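Laccase (Uncultured bacterium, PDB 4F7K) probably catalyses the copper-dependent oxidation of phenolic and related substrates, coupled to reduction of dioxygen to water, as in other laccases of the multicopper oxidase family. Local coordinates at residues A[4-9]-A[33-38]; A[23-28]-A[138-143]; A[60-65]-A[372-377]; A[133-138]-A[259-264]. All blocks are in the same frame, centred on the assembly; numbering follows the deposited sequence.

Contact 1 of 4, residues A[4-9]-A[33-38]; sequences VELVAQ and PGPVLR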
loop_
_atom_site.group_PDB
_atom_site.type_symbol
_atom_site.label_atom_id
_atom_site.label_comp_id
_atom_site.label_asym_id
_atom_site.label_seq_id
_atom_site.Cartn_x
_atom_site.Cartn_y
_atom_site.Cartn_z
ATOM N N VAL A 4 1.330 20.904 5.877
ATOM C CA VAL A 4 2.574 20.202 6.207
ATOM C C VAL A 4 3.473 20.195 4.968
ATOM O O VAL A 4 3.013 19.833 3.867
ATOM C CB VAL A 4 2.317 18.758 6.675
ATOM C CG1 VAL A 4 1.551 17.976 5.626
ATOM C CG2 VAL A 4 3.639 18.036 7.002
ATOM N N GLU A 5 4.734 20.601 5.135
ATOM C CA GLU A 5 5.698 20.453 4.043
ATOM C C GLU A 5 6.161 19.007 3.904
ATOM O O GLU A 5 6.490 18.350 4.893
ATOM C CB GLU A 5 6.871 21.414 4.157
ATOM C CG GLU A 5 6.627 22.740 3.431
ATOM C CD GLU A 5 7.922 23.530 3.153
ATOM O OE1 GLU A 5 9.047 22.981 3.330
ATOM O OE2 GLU A 5 7.810 24.714 2.745
ATOM N N LEU A 6 6.142 18.519 2.671
ATOM C CA LEU A 6 6.580 17.175 2.353
ATOM C C LEU A 6 7.710 17.296 1.336
ATOM O O LEU A 6 7.465 17.540 0.141
ATOM C CB LEU A 6 5.428 16.355 1.783
ATOM C CG LEU A 6 5.688 14.892 1.466
ATOM C CD1 LEU A 6 6.051 14.055 2.730
ATOM C CD2 LEU A 6 4.480 14.315 0.766
ATOM N N VAL A 7 8.948 17.181 1.820
ATOM C CA VAL A 7 10.091 17.481 0.981
ATOM C C VAL A 7 10.734 16.206 0.500
ATOM O O VAL A 7 11.269 15.464 1.308
ATOM C CB VAL A 7 11.153 18.356 1.697
ATOM C CG1 VAL A 7 12.148 18.894 0.672
ATOM C CG2 VAL A 7 10.480 19.547 2.475
ATOM N N ALA A 8 10.640 15.939 -0.799
ATOM C CA ALA A 8 11.370 14.825 -1.411
ATOM C C ALA A 8 12.860 15.245 -1.498
ATOM O O ALA A 8 13.178 16.281 -2.094
ATOM C CB ALA A 8 10.771 14.472 -2.796
ATOM N N GLN A 9 13.749 14.517 -0.820
ATOM C CA GLN A 9 15.174 14.905 -0.769
ATOM C C GLN A 9 16.134 13.731 -0.554
ATOM O O GLN A 9 15.710 12.658 -0.152
ATOM C CB GLN A 9 15.420 15.945 0.346
ATOM C CG GLN A 9 14.854 15.440 1.703
ATOM C CD GLN A 9 14.844 16.471 2.764
ATOM O OE1 GLN A 9 15.244 17.636 2.547
ATOM N NE2 GLN A 9 14.410 16.074 3.931
ATOM N N PRO A 33 11.127 5.211 5.568
ATOM C CA PRO A 33 9.895 5.791 5.059
ATOM C C PRO A 33 9.726 7.262 5.393
ATOM O O PRO A 33 10.254 7.729 6.377
ATOM C CB PRO A 33 8.790 4.969 5.768
ATOM C CG PRO A 33 9.452 3.627 5.992
ATOM C CD PRO A 33 10.889 3.986 6.345
ATOM N N GLY A 34 8.951 7.987 4.583
ATOM C CA GLY A 34 8.583 9.349 4.981
ATOM C C GLY A 34 7.667 9.339 6.206
ATOM O O GLY A 34 7.211 8.247 6.672
ATOM N N PRO A 35 7.353 10.546 6.716
ATOM C CA PRO A 35 6.463 10.753 7.853
ATOM C C PRO A 35 5.092 10.106 7.665
ATOM O O PRO A 35 4.623 10.023 6.533
ATOM C CB PRO A 35 6.272 12.284 7.873
ATOM C CG PRO A 35 6.483 12.691 6.417
ATOM C CD PRO A 35 7.603 11.800 5.970
ATOM N N VAL A 36 4.492 9.649 8.760
ATOM C CA VAL A 36 3.096 9.204 8.816
ATOM C C VAL A 36 2.188 10.423 8.711
ATOM O O VAL A 36 2.202 11.277 9.579
ATOM C CB VAL A 36 2.750 8.535 10.226
ATOM C CG1 VAL A 36 1.370 7.917 10.225
ATOM C CG2 VAL A 36 3.773 7.490 10.630
ATOM N N LEU A 37 1.417 10.514 7.640
ATOM C CA LEU A 37 0.402 11.551 7.494
ATOM C C LEU A 37 -0.922 11.032 8.062
ATOM O O LEU A 37 -1.362 9.944 7.711
ATOM C CB LEU A 37 0.258 11.941 6.014
ATOM C CG LEU A 37 1.613 12.341 5.383
ATOM C CD1 LEU A 37 1.440 12.536 3.911
ATOM C CD2 LEU A 37 2.215 13.607 6.035
ATOM N N ARG A 38 -1.519 11.812 8.959
ATOM C CA ARG A 38 -2.703 11.429 9.699
ATOM C C ARG A 38 -3.784 12.488 9.551
ATOM O O ARG A 38 -3.490 13.679 9.575
ATOM C CB ARG A 38 -2.362 11.300 11.193
ATOM C CG ARG A 38 -2.330 9.875 11.672
ATOM C CD ARG A 38 -1.090 9.492 12.563
ATOM N NE ARG A 38 -1.183 8.097 13.045
ATOM C CZ ARG A 38 -2.304 7.540 13.548
ATOM N NH1 ARG A 38 -3.432 8.243 13.655
ATOM N NH2 ARG A 38 -2.305 6.278 13.961
#

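Contact 2 of 4, residues A[23-28]-A[138-143]; sequences TPMLGF and DDWRIT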
loop_
_atom_site.group_PDB
_atom_site.type_symbol
_atom_site.label_atom_id
_atom_site.label_comp_id
_atom_site.label_asym_id
_atom_site.label_seq_id
_atom_site.Cartn_x
_atom_site.Cartn_y
_atom_site.Cartn_z
ATOM N N THR A 23 22.305 3.542 4.464
ATOM C CA THR A 23 22.126 3.492 3.021
ATOM C C THR A 23 21.634 4.859 2.518
ATOM O O THR A 23 20.605 5.340 2.970
ATOM C CB THR A 23 21.073 2.405 2.639
ATOM O OG1 THR A 23 21.519 1.108 3.083
ATOM C CG2 THR A 23 20.828 2.358 1.115
ATOM N N PRO A 24 22.351 5.461 1.558
ATOM C CA PRO A 24 21.940 6.726 0.952
ATOM C C PRO A 24 20.827 6.504 -0.032
ATOM O O PRO A 24 20.859 5.519 -0.762
ATOM C CB PRO A 24 23.223 7.229 0.245
ATOM C CG PRO A 24 24.119 5.999 0.125
ATOM C CD PRO A 24 23.755 5.105 1.251
ATOM N N MET A 25 19.782 7.337 0.031
ATOM C CA MET A 25 18.711 7.236 -0.940
ATOM C C MET A 25 17.873 8.504 -1.003
ATOM O O MET A 25 18.259 9.515 -0.419
ATOM C CB MET A 25 17.832 6.013 -0.661
ATOM C CG MET A 25 17.319 5.847 0.747
ATOM S SD MET A 25 17.107 4.030 0.946
ATOM C CE MET A 25 15.871 3.627 -0.268
ATOM N N LEU A 26 16.737 8.441 -1.700
ATOM C CA LEU A 26 15.760 9.562 -1.680
ATOM C C LEU A 26 14.688 9.266 -0.681
ATOM O O LEU A 26 14.258 8.140 -0.571
ATOM C CB LEU A 26 15.185 9.885 -3.089
ATOM C CG LEU A 26 16.202 10.113 -4.226
ATOM C CD1 LEU A 26 15.473 10.305 -5.558
ATOM C CD2 LEU A 26 17.197 11.292 -3.974
ATOM N N GLY A 27 14.263 10.267 0.080
ATOM C CA GLY A 27 13.149 10.096 0.989
ATOM C C GLY A 27 12.426 11.405 1.198
ATOM O O GLY A 27 12.589 12.361 0.420
ATOM N N PHE A 28 11.677 11.483 2.292
ATOM C CA PHE A 28 10.848 12.631 2.568
ATOM C C PHE A 28 11.189 13.092 3.952
ATOM O O PHE A 28 11.179 12.288 4.884
ATOM C CB PHE A 28 9.342 12.242 2.579
ATOM C CG PHE A 28 8.744 12.040 1.226
ATOM C CD1 PHE A 28 8.500 13.114 0.384
ATOM C CD2 PHE A 28 8.427 10.768 0.792
ATOM C CE1 PHE A 28 7.919 12.891 -0.897
ATOM C CE2 PHE A 28 7.873 10.547 -0.453
ATOM C CZ PHE A 28 7.597 11.603 -1.283
ATOM N N ASP A 138 9.408 -4.319 2.770
ATOM C CA ASP A 138 10.079 -3.968 1.508
ATOM C C ASP A 138 11.246 -4.946 1.363
ATOM O O ASP A 138 11.671 -5.584 2.328
ATOM C CB ASP A 138 10.565 -2.507 1.605
ATOM C CG ASP A 138 10.753 -1.813 0.249
ATOM O OD1 ASP A 138 10.592 -2.483 -0.817
ATOM O OD2 ASP A 138 11.072 -0.563 0.294
ATOM N N ASP A 139 11.758 -5.123 0.161
ATOM C CA ASP A 139 13.042 -5.813 0.088
ATOM C C ASP A 139 14.093 -5.002 -0.633
ATOM O O ASP A 139 13.789 -3.963 -1.218
ATOM C CB ASP A 139 12.889 -7.215 -0.458
ATOM C CG ASP A 139 12.821 -7.231 -1.912
ATOM O OD1 ASP A 139 12.108 -6.339 -2.437
ATOM O OD2 ASP A 139 13.498 -8.101 -2.501
ATOM N N TRP A 140 15.350 -5.407 -0.524
ATOM C CA TRP A 140 16.415 -4.526 -0.994
ATOM C C TRP A 140 17.601 -5.349 -1.489
ATOM O O TRP A 140 17.889 -6.411 -0.963
ATOM C CB TRP A 140 16.964 -3.593 0.105
ATOM C CG TRP A 140 16.094 -2.513 0.658
ATOM C CD1 TRP A 140 16.040 -1.198 0.285
ATOM C CD2 TRP A 140 15.220 -2.654 1.771
ATOM N NE1 TRP A 140 15.121 -0.516 1.083
ATOM C CE2 TRP A 140 14.614 -1.404 1.999
ATOM C CE3 TRP A 140 14.887 -3.731 2.593
ATOM C CZ2 TRP A 140 13.714 -1.203 3.013
ATOM C CZ3 TRP A 140 14.006 -3.540 3.590
ATOM C CH2 TRP A 140 13.400 -2.292 3.797
ATOM N N ARG A 141 18.278 -4.825 -2.489
ATOM C CA ARG A 141 19.551 -5.387 -2.919
ATOM C C ARG A 141 20.551 -4.328 -2.534
ATOM O O ARG A 141 20.581 -3.242 -3.112
ATOM C CB ARG A 141 19.526 -5.664 -4.417
ATOM N N ILE A 142 21.306 -4.619 -1.485
ATOM C CA ILE A 142 22.253 -3.641 -0.894
ATOM C C ILE A 142 23.678 -4.181 -0.971
ATOM O O ILE A 142 23.903 -5.326 -0.599
ATOM C CB ILE A 142 21.948 -3.357 0.611
ATOM C CG1 ILE A 142 20.477 -3.143 0.851
ATOM C CG2 ILE A 142 22.667 -2.121 1.098
ATOM C CD1 ILE A 142 20.126 -2.767 2.330
ATOM N N THR A 143 24.630 -3.373 -1.446
ATOM C CA THR A 143 26.036 -3.813 -1.545
ATOM C C THR A 143 26.665 -3.901 -0.161
ATOM O O THR A 143 26.036 -3.554 0.864
ATOM C CB THR A 143 26.909 -2.865 -2.389
ATOM O OG1 THR A 143 27.004 -1.585 -1.732
ATOM C CG2 THR A 143 26.354 -2.697 -3.812
#

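Contact 3 of 4, residues A[60-65]-A[372-377]; sequences HWHGLR and LRDTTL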
loop_
_atom_site.group_PDB
_atom_site.type_symbol
_atom_site.label_atom_id
_atom_site.label_comp_id
_atom_site.label_asym_id
_atom_site.label_seq_id
_atom_site.Cartn_x
_atom_site.Cartn_y
_atom_site.Cartn_z
ATOM N N HIS A 60 1.604 10.316 -5.617
ATOM C CA HIS A 60 0.332 9.603 -5.714
ATOM C C HIS A 60 -0.119 9.179 -4.313
ATOM O O HIS A 60 0.668 8.682 -3.528
ATOM C CB HIS A 60 0.423 8.402 -6.665
ATOM C CG HIS A 60 -0.837 7.604 -6.750
ATOM N ND1 HIS A 60 -2.061 8.178 -7.029
ATOM C CD2 HIS A 60 -1.071 6.276 -6.606
ATOM C CE1 HIS A 60 -3.000 7.246 -7.030
ATOM N NE2 HIS A 60 -2.426 6.081 -6.789
ATOM N N TRP A 61 -1.380 9.422 -3.997
ATOM C CA TRP A 61 -1.963 9.034 -2.727
ATOM C C TRP A 61 -2.698 7.730 -3.031
ATOM O O TRP A 61 -3.797 7.738 -3.574
ATOM C CB TRP A 61 -2.863 10.169 -2.164
ATOM C CG TRP A 61 -2.210 11.479 -2.397
ATOM C CD1 TRP A 61 -2.339 12.272 -3.500
ATOM C CD2 TRP A 61 -1.205 12.101 -1.570
ATOM N NE1 TRP A 61 -1.521 13.376 -3.393
ATOM C CE2 TRP A 61 -0.805 13.289 -2.225
ATOM C CE3 TRP A 61 -0.644 11.789 -0.321
ATOM C CZ2 TRP A 61 0.167 14.152 -1.693
ATOM C CZ3 TRP A 61 0.307 12.662 0.228
ATOM C CH2 TRP A 61 0.708 13.824 -0.468
ATOM N N HIS A 62 -2.064 6.623 -2.658
ATOM C CA HIS A 62 -2.425 5.276 -3.113
ATOM C C HIS A 62 -3.667 4.702 -2.416
ATOM O O HIS A 62 -3.627 4.398 -1.230
ATOM C CB HIS A 62 -1.204 4.333 -2.942
ATOM C CG HIS A 62 -1.336 3.053 -3.711
ATOM N ND1 HIS A 62 -0.504 2.729 -4.751
ATOM C CD2 HIS A 62 -2.238 2.040 -3.621
ATOM C CE1 HIS A 62 -0.871 1.566 -5.270
ATOM N NE2 HIS A 62 -1.909 1.117 -4.587
ATOM N N GLY A 63 -4.780 4.595 -3.140
ATOM C CA GLY A 63 -6.091 4.201 -2.553
ATOM C C GLY A 63 -7.052 5.320 -2.154
ATOM O O GLY A 63 -8.190 5.080 -1.696
ATOM N N LEU A 64 -6.624 6.557 -2.323
ATOM C CA LEU A 64 -7.477 7.672 -1.940
ATOM C C LEU A 64 -8.514 7.880 -3.041
ATOM O O LEU A 64 -8.165 8.109 -4.192
ATOM C CB LEU A 64 -6.645 8.941 -1.689
ATOM C CG LEU A 64 -6.022 9.213 -0.301
ATOM C CD1 LEU A 64 -7.083 9.254 0.804
ATOM C CD2 LEU A 64 -4.922 8.229 0.089
ATOM N N ARG A 65 -9.787 7.768 -2.672
ATOM C CA ARG A 65 -10.896 8.062 -3.545
ATOM C C ARG A 65 -11.138 9.557 -3.446
ATOM O O ARG A 65 -12.089 9.991 -2.766
ATOM C CB ARG A 65 -12.160 7.337 -3.059
ATOM C CG ARG A 65 -12.122 5.805 -3.111
ATOM C CD ARG A 65 -13.051 5.267 -2.027
ATOM N NE ARG A 65 -14.282 4.763 -2.585
ATOM C CZ ARG A 65 -15.385 4.496 -1.895
ATOM N NH1 ARG A 65 -15.470 4.696 -0.575
ATOM N NH2 ARG A 65 -16.425 4.049 -2.551
ATOM N N LEU A 372 -12.688 -6.474 -1.883
ATOM C CA LEU A 372 -12.752 -5.140 -2.407
ATOM C C LEU A 372 -11.381 -4.563 -2.117
ATOM O O LEU A 372 -10.929 -4.534 -0.967
ATOM C CB LEU A 372 -13.859 -4.345 -1.712
ATOM C CG LEU A 372 -13.934 -2.861 -2.056
ATOM C CD1 LEU A 372 -14.432 -2.644 -3.457
ATOM C CD2 LEU A 372 -14.864 -2.145 -1.093
ATOM N N ARG A 373 -10.716 -4.133 -3.183
ATOM C CA ARG A 373 -9.295 -3.818 -3.183
ATOM C C ARG A 373 -9.092 -2.519 -3.946
ATOM O O ARG A 373 -9.997 -2.073 -4.633
ATOM C CB ARG A 373 -8.540 -4.925 -3.952
ATOM C CG ARG A 373 -8.324 -6.261 -3.220
ATOM C CD ARG A 373 -6.994 -6.159 -2.420
ATOM N NE ARG A 373 -6.652 -7.422 -1.806
ATOM C CZ ARG A 373 -5.799 -7.594 -0.808
ATOM N NH1 ARG A 373 -5.140 -6.567 -0.246
ATOM N NH2 ARG A 373 -5.621 -8.841 -0.374
ATOM N N ASP A 374 -7.902 -1.924 -3.861
ATOM C CA ASP A 374 -7.557 -0.892 -4.817
ATOM C C ASP A 374 -6.353 -1.348 -5.675
ATOM O O ASP A 374 -5.999 -0.681 -6.656
ATOM C CB ASP A 374 -7.365 0.499 -4.147
ATOM C CG ASP A 374 -6.274 0.515 -3.079
ATOM O OD1 ASP A 374 -5.173 -0.062 -3.329
ATOM O OD2 ASP A 374 -6.511 1.123 -1.982
ATOM N N THR A 375 -5.787 -2.507 -5.327
ATOM C CA THR A 375 -4.621 -3.052 -5.995
ATOM C C THR A 375 -4.793 -4.549 -6.027
ATOM O O THR A 375 -5.071 -5.161 -4.991
ATOM C CB THR A 375 -3.326 -2.771 -5.162
ATOM O OG1 THR A 375 -3.233 -1.379 -4.853
ATOM C CG2 THR A 375 -2.058 -3.216 -5.879
ATOM N N THR A 376 -4.577 -5.149 -7.185
ATOM C CA THR A 376 -4.717 -6.571 -7.296
ATOM C C THR A 376 -3.518 -7.218 -7.983
ATOM O O THR A 376 -2.583 -6.527 -8.374
ATOM C CB THR A 376 -6.048 -6.958 -7.954
ATOM O OG1 THR A 376 -6.205 -8.368 -7.867
ATOM C CG2 THR A 376 -6.143 -6.484 -9.401
ATOM N N LEU A 377 -3.512 -8.539 -8.052
ATOM C CA LEU A 377 -2.381 -9.264 -8.622
ATOM C C LEU A 377 -2.895 -10.320 -9.544
ATOM O O LEU A 377 -3.758 -11.096 -9.151
ATOM C CB LEU A 377 -1.497 -9.938 -7.553
ATOM C CG LEU A 377 -0.308 -10.638 -8.257
ATOM C CD1 LEU A 377 0.973 -9.818 -8.190
ATOM C CD2 LEU A 377 -0.095 -12.092 -7.801
#

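Contact 4 of 4, residues A[133-138]-A[259-264]; sequences LIIMID and GEIPVK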
loop_
_atom_site.group_PDB
_atom_site.type_symbol
_atom_site.label_atom_id
_atom_site.label_comp_id
_atom_site.label_asym_id
_atom_site.label_seq_id
_atom_site.Cartn_x
_atom_site.Cartn_y
_atom_site.Cartn_z
ATOM N N LEU A 133 0.302 0.161 15.267
ATOM C CA LEU A 133 1.617 0.120 14.604
ATOM C C LEU A 133 1.486 -0.092 13.102
ATOM O O LEU A 133 0.577 -0.793 12.642
ATOM C CB LEU A 133 2.512 -0.984 15.201
ATOM C CG LEU A 133 2.540 -1.016 16.739
ATOM C CD1 LEU A 133 3.093 -2.329 17.317
ATOM C CD2 LEU A 133 3.259 0.208 17.343
ATOM N N ILE A 134 2.394 0.528 12.347
ATOM C CA ILE A 134 2.400 0.420 10.898
ATOM C C ILE A 134 3.579 -0.456 10.500
ATOM O O ILE A 134 4.689 -0.224 10.960
ATOM C CB ILE A 134 2.518 1.829 10.268
ATOM C CG1 ILE A 134 1.219 2.629 10.491
ATOM C CG2 ILE A 134 2.922 1.765 8.786
ATOM C CD1 ILE A 134 1.392 4.151 10.389
ATOM N N ILE A 135 3.340 -1.442 9.636
ATOM C CA ILE A 135 4.358 -2.401 9.259
ATOM C C ILE A 135 4.544 -2.340 7.757
ATOM O O ILE A 135 3.708 -2.880 6.992
ATOM C CB ILE A 135 3.956 -3.877 9.602
ATOM C CG1 ILE A 135 3.173 -3.967 10.923
ATOM C CG2 ILE A 135 5.182 -4.801 9.529
ATOM C CD1 ILE A 135 3.895 -3.487 12.108
ATOM N N MET A 136 5.659 -1.737 7.347
ATOM C CA MET A 136 5.985 -1.577 5.945
ATOM C C MET A 136 7.023 -2.629 5.563
ATOM O O MET A 136 8.159 -2.679 6.117
ATOM C CB MET A 136 6.448 -0.136 5.641
ATOM C CG MET A 136 5.295 0.898 5.711
ATOM S SD MET A 136 5.860 2.625 6.021
ATOM C CE MET A 136 6.398 2.585 7.752
ATOM N N ILE A 137 6.626 -3.504 4.657
ATOM C CA ILE A 137 7.511 -4.578 4.252
ATOM C C ILE A 137 8.086 -4.249 2.884
ATOM O O ILE A 137 7.356 -3.892 1.966
ATOM C CB ILE A 137 6.790 -5.947 4.260
ATOM C CG1 ILE A 137 6.159 -6.191 5.640
ATOM C CG2 ILE A 137 7.755 -7.076 3.897
ATOM C CD1 ILE A 137 5.304 -7.486 5.755
ATOM N N ASP A 138 9.408 -4.319 2.770
ATOM C CA ASP A 138 10.079 -3.968 1.508
ATOM C C ASP A 138 11.246 -4.946 1.363
ATOM O O ASP A 138 11.671 -5.584 2.328
ATOM C CB ASP A 138 10.565 -2.507 1.605
ATOM C CG ASP A 138 10.753 -1.813 0.249
ATOM O OD1 ASP A 138 10.592 -2.483 -0.817
ATOM O OD2 ASP A 138 11.072 -0.563 0.294
ATOM N N GLY A 259 10.960 -9.214 10.598
ATOM C CA GLY A 259 11.187 -8.325 11.723
ATOM C C GLY A 259 10.292 -8.727 12.871
ATOM O O GLY A 259 9.525 -9.683 12.757
ATOM N N GLU A 260 10.387 -7.985 13.970
ATOM C CA GLU A 260 9.643 -8.293 15.186
ATOM C C GLU A 260 9.336 -7.066 16.034
ATOM O O GLU A 260 9.932 -6.001 15.869
ATOM C CB GLU A 260 10.360 -9.373 16.015
ATOM C CG GLU A 260 11.798 -9.060 16.378
ATOM C CD GLU A 260 12.569 -10.305 16.777
ATOM O OE1 GLU A 260 12.065 -11.428 16.545
ATOM O OE2 GLU A 260 13.676 -10.161 17.344
ATOM N N ILE A 261 8.361 -7.227 16.916
ATOM C CA ILE A 261 7.999 -6.207 17.876
ATOM C C ILE A 261 8.344 -6.849 19.214
ATOM O O ILE A 261 7.726 -7.839 19.601
ATOM C CB ILE A 261 6.493 -5.865 17.787
ATOM C CG1 ILE A 261 6.171 -5.296 16.403
ATOM C CG2 ILE A 261 6.081 -4.901 18.883
ATOM C CD1 ILE A 261 4.721 -5.219 16.099
ATOM N N PRO A 262 9.372 -6.313 19.896
ATOM C CA PRO A 262 9.809 -6.860 21.171
ATOM C C PRO A 262 8.734 -6.675 22.223
ATOM O O PRO A 262 8.022 -5.660 22.231
ATOM C CB PRO A 262 11.056 -6.037 21.514
ATOM C CG PRO A 262 10.927 -4.792 20.712
ATOM C CD PRO A 262 10.234 -5.209 19.437
ATOM N N VAL A 263 8.597 -7.688 23.069
ATOM C CA VAL A 263 7.569 -7.717 24.083
ATOM C C VAL A 263 8.254 -7.668 25.430
ATOM O O VAL A 263 9.197 -8.421 25.673
ATOM C CB VAL A 263 6.694 -8.985 23.975
ATOM C CG1 VAL A 263 5.704 -9.074 25.151
ATOM C CG2 VAL A 263 5.955 -9.014 22.652
ATOM N N LYS A 264 7.771 -6.787 26.299
ATOM C CA LYS A 264 8.279 -6.679 27.668
ATOM C C LYS A 264 7.154 -6.332 28.623
ATOM O O LYS A 264 6.331 -5.463 28.324
ATOM C CB LYS A 264 9.363 -5.595 27.770
#

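Contact 1 of 4, residues A[4-9]-A[33-38]
Val4 meets Leu37 through a single pair of methyl groups, CG1 of the valine standing 4.4 Å from CD2 of the leucine. Both residues turn their CB atoms toward the facing segment, yet their CA atoms remain 9.0 Å apart, so branched side chains alone bridge the distance. Leu37 reaches across with CG on the far side of CB from its own carbonyl carbon (chi1 -54°), which carries CD2 up to the valine. Two residues further on, Leu6 makes the second touch. Its CB does not aim at residues 33-38, but with CG trans to the backbone nitrogen (chi1 -177°) the isobutyl group swings over, and CD1 comes to 4.0 Å from CG of Pro35. The two side chains cross obliquely, the leucine methyl resting against the outer carbon of the pyrrolidine ring. No hydrogen bond joins 4-9 to 33-38; the contact is wholly apolar.

Strand 4-13 and strand 37-40 belong to the two different sheets of a cupredoxin-like beta sandwich, the first of those expected in a three-domain laccase, and these side chains fill part of the space between the layers. Phe28, on the strand beside 4-13, packs on both Leu6 and Pro35 and closes their meeting point from a third direction, while Ile47 touches Val4 and Leu6 from the other neighbouring strand. After Leu6 the first segment draws on different partners: Val7 N bonds to Asn29 OD1, and Ala8 places its methyl against Phe28 and Phe49.

Contact 2 of 4, residues A[23-28]-A[138-143]
A chi1 of -61° sets Thr23 OG1 opposite its own carbonyl carbon and places the oxygen beside Ile142, whose CG1 takes the corresponding place (chi1 -45°). Thr23 OG1 therefore lies against the isoleucine at two points, 4.0 Å from Ile142 CG2 and 4.2 Å from Ile142 CD1, with the two side chains slanting past one another. This is a van der Waals touch: the polar partner of Thr23 OG1 is the carbonyl oxygen of Gly146, to which it is hydrogen-bonded just beyond the 138-143 segment.

The second touch joins Met25 to Trp140. The terminal methyl of the methionine, CE, comes to the rim of the indole close to the ring plane, 4.4 Å from NE1, leaving the faces to others. On one face lies Asp138 CB, 3.5 Å above the plane and displaced toward the rim, and Lys113 makes a cation-pi interaction with the same ring. Contacts are few and light, with 110 Å² buried in total, at a seam between the first and second cupredoxin-like units.

Ile15, from a loop, touches both Trp140 and Ile142. Strand 23-28 is the outermost strand of a four-stranded sheet, paired with strand 4-13 of the first cupredoxin-like unit; residues 138-140 end strand 131-140 of the second unit, where strand 167-173 runs antiparallel beside them and packs several side chains on Trp140.

Contact 3 of 4, residues A[60-65]-A[372-377]
His62 and Thr375 are joined by a short and nearly straight hydrogen bond, NE2 to OG1 at 2.8 Å with an N-H...O angle of 174°. The hydroxyl sits at the edge of the imidazole, in its plane, and in turn donates a hydrogen bond to Asp374 OD1, 2.8 Å from Thr375 OG1. With CG trans to the backbone nitrogen (chi1 -164°), the histidine extends its ring to this pair; the carboxylate is turned 65° from the imidazole plane, and its OD1 lies 3.6 Å from His62 CD2. A leucine in place of His62 would probably leave Thr375 OG1 without its donor and the hydroxyl less firmly fixed in rotation. Beside the imidazole, Asp374 OD2 approaches Gly63 CA to 3.2 Å, so close that a side chain there would collide with it; Arg232 holds OD2 in a salt bridge.

Gly63 occupies the third position of a type II turn, Trp61 to Leu64, that overlaps the His-Trp-His-Gly sequence. In multicopper oxidases this motif supplies histidines to the trinuclear copper centre between the first and third cupredoxin domains, and the hydrogen bonds of His60 to His354 and of His62 to His102 are consistent with such a cluster here.

Away from these buried bonds the segments diverge. Leu372 aims its CB at residues 60-65, but its side chain stays 6.6 Å from them, and the partly exposed Arg65 salt-bridges Asp95.

Contact 4 of 4, residues A[133-138]-A[259-264]
Leu133 and Ile261 reach toward each other end on, and their CD1 methyls meet at 3.5 Å, a snug carbon-carbon approach. Each side chain is extended: in Ile261 the first torsion puts CG1 opposite the carbonyl carbon (chi1 -62°) and the second stretches CD1 straight onward (chi2 167°), so the longer branch of Ile261 covers its share of the gap and Leu133 reaches about as far from the other side. The CA atoms of this pair lie 9.6 Å apart. The same Ile261 CD1 has a second, looser neighbour in Ile135 CD1 at 4.4 Å. Seen from the isoleucine methyl, the directions to the two partners are roughly at right angles, so Ile261 CD1 fits at the corner between two side chains that project from the same face of strand 131-140, two residues apart.

Strand 131-140 lies in a six-stranded sheet and strand 256-261 is the outer strand of a four-stranded antiparallel one; together the sheets form the second cupredoxin-like beta sandwich, and this contact is interlayer packing within it. No hydrogen bond links the two segments, and the three touching residues are all buried. Leu186, on strand 183-190, packs against both Leu133 and Ile261, tying the pair to the adjacent strand. On the other flank Val172 of strand 167-173 touches Ile261, while Ala170 of the same strand lies against Ile135.

Overall arrangement
From the N terminus, contact 1 closes a short loop, bringing residues 33-38 back over strand 4-13 so that the two sheets of the first sandwich meet. Contact 2 opens inside that loop, at strand 23-28, and closes only at 138-143, crossing contact 1 and joining the first sandwich to the second. Contact 3 opens next, at 60-65, and spans most of the chain to 372-377 in the third unit; it crosses contact 2 and encloses contact 4. Contact 4 crosses contact 2, sharing Asp138 and strand 131-140 with it, and holds together the layers of the second sandwich. Trp61 packs against Leu6 and Leu37, and Met136 against Pro33, linking contact 1 to contacts 3 and 4.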